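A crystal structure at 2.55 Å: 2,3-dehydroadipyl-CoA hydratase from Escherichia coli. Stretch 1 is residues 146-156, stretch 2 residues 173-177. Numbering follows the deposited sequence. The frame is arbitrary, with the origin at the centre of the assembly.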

ATOM      1  N   ARG B 146      -3.765   5.000 -15.180  1.00 37.23           N
ATOM      2  CA  ARG B 146      -2.814   4.226 -15.943  1.00 33.94           C
ATOM      3  C   ARG B 146      -1.805   5.109 -16.684  1.00 35.71           C
ATOM      4  O   ARG B 146      -0.646   4.729 -16.836  1.00 37.46           O
ATOM      5  CB  ARG B 146      -3.547   3.275 -16.866  1.00 33.34           C
ATOM      6  CG  ARG B 146      -3.870   1.994 -16.178  1.00 37.72           C
ATOM      7  CD  ARG B 146      -4.542   1.016 -17.089  1.00 38.01           C
ATOM      8  NE  ARG B 146      -5.973   1.255 -17.102  1.00 42.36           N
ATOM      9  CZ  ARG B 146      -6.877   0.374 -16.691  1.00 37.97           C
ATOM     10  NH1 ARG B 146      -6.496  -0.812 -16.253  1.00 39.19           N
ATOM     11  NH2 ARG B 146      -8.162   0.676 -16.735  1.00 39.11           N
ATOM     12  N   LEU B 147      -2.238   6.296 -17.090  1.00 32.64           N
ATOM     13  CA  LEU B 147      -1.381   7.192 -17.845  1.00 35.99           C
ATOM     14  C   LEU B 147      -0.208   7.713 -17.004  1.00 38.72           C
ATOM     15  O   LEU B 147       0.961   7.679 -17.441  1.00 38.74           O
ATOM     16  CB  LEU B 147      -2.199   8.347 -18.450  1.00 34.49           C
ATOM     17  CG  LEU B 147      -1.448   9.294 -19.400  1.00 34.11           C
ATOM     18  CD1 LEU B 147      -0.666   8.523 -20.471  1.00 27.92           C
ATOM     19  CD2 LEU B 147      -2.400  10.277 -20.043  1.00 31.35           C
ATOM     20  N   ILE B 148      -0.512   8.169 -15.792  1.00 34.74           N
ATOM     21  CA  ILE B 148       0.523   8.747 -14.938  1.00 36.82           C
ATOM     22  C   ILE B 148       1.548   7.678 -14.553  1.00 35.74           C
ATOM     23  O   ILE B 148       2.732   7.957 -14.405  1.00 36.21           O
ATOM     24  CB  ILE B 148      -0.092   9.442 -13.699  1.00 33.31           C
ATOM     25  CG1 ILE B 148       0.979  10.114 -12.847  1.00 34.37           C
ATOM     26  CG2 ILE B 148      -0.917   8.470 -12.898  1.00 32.27           C
ATOM     27  CD1 ILE B 148       0.416  11.202 -11.940  1.00 37.15           C
ATOM     28  N   ARG B 149       1.082   6.441 -14.427  1.00 37.97           N
ATOM     29  CA  ARG B 149       1.954   5.329 -14.073  1.00 39.66           C
ATOM     30  C   ARG B 149       3.001   5.034 -15.148  1.00 40.21           C
ATOM     31  O   ARG B 149       4.035   4.433 -14.864  1.00 45.90           O
ATOM     32  CB  ARG B 149       1.129   4.071 -13.696  1.00 34.54           C
ATOM     33  CG  ARG B 149       0.618   4.126 -12.260  1.00 36.12           C
ATOM     34  CD  ARG B 149      -0.220   2.902 -11.876  1.00 37.12           C
ATOM     35  NE  ARG B 149      -0.553   2.892 -10.450  1.00 40.01           N
ATOM     36  CZ  ARG B 149      -1.540   3.599  -9.899  1.00 44.62           C
ATOM     37  NH1 ARG B 149      -2.312   4.378 -10.647  1.00 40.88           N
ATOM     38  NH2 ARG B 149      -1.759   3.530  -8.592  1.00 43.75           N
ATOM     39  N   SER B 150       2.752   5.462 -16.381  1.00 40.06           N
ATOM     40  CA  SER B 150       3.693   5.148 -17.457  1.00 41.89           C
ATOM     41  C   SER B 150       4.324   6.354 -18.156  1.00 38.41           C
ATOM     42  O   SER B 150       5.259   6.171 -18.894  1.00 39.76           O
ATOM     43  CB  SER B 150       3.055   4.217 -18.490  1.00 46.60           C
ATOM     44  OG  SER B 150       2.056   4.881 -19.239  1.00 47.84           O
ATOM     45  N   VAL B 151       3.824   7.569 -17.929  1.00 38.54           N
ATOM     46  CA  VAL B 151       4.433   8.766 -18.534  1.00 34.86           C
ATOM     47  C   VAL B 151       4.793   9.900 -17.558  1.00 38.57           C
ATOM     48  O   VAL B 151       5.225  10.968 -17.983  1.00 33.48           O
ATOM     49  CB  VAL B 151       3.579   9.346 -19.697  1.00 30.23           C
ATOM     50  CG1 VAL B 151       3.022   8.233 -20.551  1.00 33.24           C
ATOM     51  CG2 VAL B 151       2.489  10.267 -19.188  1.00 34.55           C
ATOM     52  N   GLY B 152       4.621   9.672 -16.257  1.00 40.55           N
ATOM     53  CA  GLY B 152       5.019  10.664 -15.267  1.00 34.53           C
ATOM     54  C   GLY B 152       3.955  11.713 -14.990  1.00 39.50           C
ATOM     55  O   GLY B 152       3.010  11.880 -15.770  1.00 42.45           O
ATOM     56  N   LYS B 153       4.106  12.445 -13.891  1.00 37.20           N
ATOM     57  CA  LYS B 153       3.057  13.363 -13.452  1.00 38.99           C
ATOM     58  C   LYS B 153       2.833  14.572 -14.363  1.00 35.29           C
ATOM     59  O   LYS B 153       1.712  15.065 -14.504  1.00 36.46           O
ATOM     60  CB  LYS B 153       3.297  13.831 -12.004  1.00 36.47           C
ATOM     61  CG  LYS B 153       1.986  14.052 -11.272  1.00 36.17           C
ATOM     62  CD  LYS B 153       2.015  15.299 -10.429  1.00 35.76           C
ATOM     63  CE  LYS B 153       3.322  15.389  -9.688  1.00 32.95           C
ATOM     64  NZ  LYS B 153       3.377  16.535  -8.756  1.00 33.76           N
ATOM     65  N   SER B 154       3.896  15.050 -14.983  1.00 33.50           N
ATOM     66  CA  SER B 154       3.779  16.275 -15.741  1.00 34.86           C
ATOM     67  C   SER B 154       2.964  16.064 -16.996  1.00 35.68           C
ATOM     68  O   SER B 154       1.957  16.738 -17.204  1.00 37.52           O
ATOM     69  CB  SER B 154       5.144  16.898 -16.029  1.00 34.68           C
ATOM     70  OG  SER B 154       4.989  18.305 -16.149  1.00 36.43           O
ATOM     71  N   LEU B 155       3.369  15.099 -17.813  1.00 36.00           N
ATOM     72  CA  LEU B 155       2.655  14.828 -19.059  1.00 37.18           C
ATOM     73  C   LEU B 155       1.214  14.360 -18.830  1.00 33.88           C
ATOM     74  O   LEU B 155       0.304  14.882 -19.442  1.00 35.90           O
ATOM     75  CB  LEU B 155       3.416  13.822 -19.922  1.00 33.02           C
ATOM     76  CG  LEU B 155       2.779  13.659 -21.310  1.00 35.84           C
ATOM     77  CD1 LEU B 155       2.653  15.020 -22.021  1.00 31.52           C
ATOM     78  CD2 LEU B 155       3.560  12.654 -22.180  1.00 38.35           C
ATOM     79  N   ALA B 156       1.034  13.370 -17.963  1.00 33.55           N
ATOM     80  CA  ALA B 156      -0.291  12.920 -17.511  1.00 34.07           C
ATOM     81  C   ALA B 156      -1.208  14.032 -17.025  1.00 33.25           C
ATOM     82  O   ALA B 156      -2.360  14.098 -17.437  1.00 35.25           O
ATOM     83  CB  ALA B 156      -0.164  11.830 -16.418  1.00 32.82           C
ATOM     84  N   GLN B 173       8.358   8.269 -26.650  1.00 37.70           N
ATOM     85  CA  GLN B 173       9.403   8.893 -25.843  1.00 36.05           C
ATOM     86  C   GLN B 173       8.963   8.958 -24.387  1.00 40.04           C
ATOM     87  O   GLN B 173       9.761   8.786 -23.460  1.00 41.76           O
ATOM     88  CB  GLN B 173       9.712  10.300 -26.353  1.00 38.15           C
ATOM     89  N   ALA B 174       7.670   9.186 -24.202  1.00 36.71           N
ATOM     90  CA  ALA B 174       7.092   9.295 -22.881  1.00 34.12           C
ATOM     91  C   ALA B 174       6.848   7.900 -22.314  1.00 34.49           C
ATOM     92  O   ALA B 174       6.626   7.757 -21.126  1.00 31.95           O
ATOM     93  CB  ALA B 174       5.784  10.114 -22.932  1.00 32.64           C
ATOM     94  N   GLY B 175       6.905   6.870 -23.161  1.00 37.75           N
ATOM     95  CA  GLY B 175       6.705   5.509 -22.695  1.00 29.85           C
ATOM     96  C   GLY B 175       5.258   5.043 -22.622  1.00 33.01           C
ATOM     97  O   GLY B 175       4.960   4.031 -21.993  1.00 37.06           O
ATOM     98  N   LEU B 176       4.353   5.777 -23.263  1.00 35.70           N
ATOM     99  CA  LEU B 176       2.947   5.359 -23.399  1.00 35.28           C
ATOM    100  C   LEU B 176       2.863   4.235 -24.444  1.00 34.25           C
ATOM    101  O   LEU B 176       2.032   3.341 -24.369  1.00 36.58           O
ATOM    102  CB  LEU B 176       2.045   6.569 -23.779  1.00 32.94           C
ATOM    103  CG  LEU B 176       0.497   6.511 -23.742  1.00 31.44           C
ATOM    104  CD1 LEU B 176      -0.099   7.819 -24.191  1.00 31.94           C
ATOM    105  CD2 LEU B 176      -0.098   5.399 -24.590  1.00 33.94           C
ATOM    106  N   VAL B 177       3.774   4.280 -25.404  1.00 38.95           N
ATOM    107  CA  VAL B 177       3.811   3.343 -26.530  1.00 38.27           C
ATOM    108  C   VAL B 177       5.226   2.788 -26.604  1.00 35.78           C
ATOM    109  O   VAL B 177       6.164   3.429 -26.165  1.00 38.50           O
ATOM    110  CB  VAL B 177       3.441   4.089 -27.846  1.00 38.90           C
ATOM    111  CG1 VAL B 177       3.876   3.319 -29.066  1.00 42.11           C
ATOM    112  CG2 VAL B 177       1.946   4.386 -27.881  1.00 35.81           C
TER

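A helix and the turn that follows another helix can pack without a single hydrogen bond between them, as residues 146-156 and 173-177 of this hydratase illustrate. Gln-173, whose side chain is modelled only to CB, stays out of reach of the kinked helix. Contact begins at Ala-174, where Ala-174 CA lies 5.1 Å from Val-151 CA. Its methyl points toward the helix and meets two apolar side chains: CB of Ala-174 is 3.5 Å from CD2 of Leu-155 and 4.0 Å from CB of Val-151. The carbonyl O of Ala-174 accepts a CA-H...O contact from Val-151 CA at 3.5 Å, with an angle of 145° at the hydrogen. Ala-174 O also lies 3.1 Å from Ser-150 O, but both are acceptors, so the pair is not a hydrogen bond.

Gly-175 then leaves helical geometry with phi at 86°. A CB on Gly-175 would jam against the carbonyl O of Ala-174 and would sit 3.3 Å from Ser-150 O, so glycine suits both turn and interface. Leu-176 restores apolar packing: CB of Leu-176 lies 3.8 Å from CG1 of Val-151, and CD1 of Leu-176 lies 3.8 Å from CD1 of Leu-147. Val-177 makes no contact. The join thus consists of apolar side-chain contacts and one CA-H...O contact, with 238 Å² buried, both sides summed.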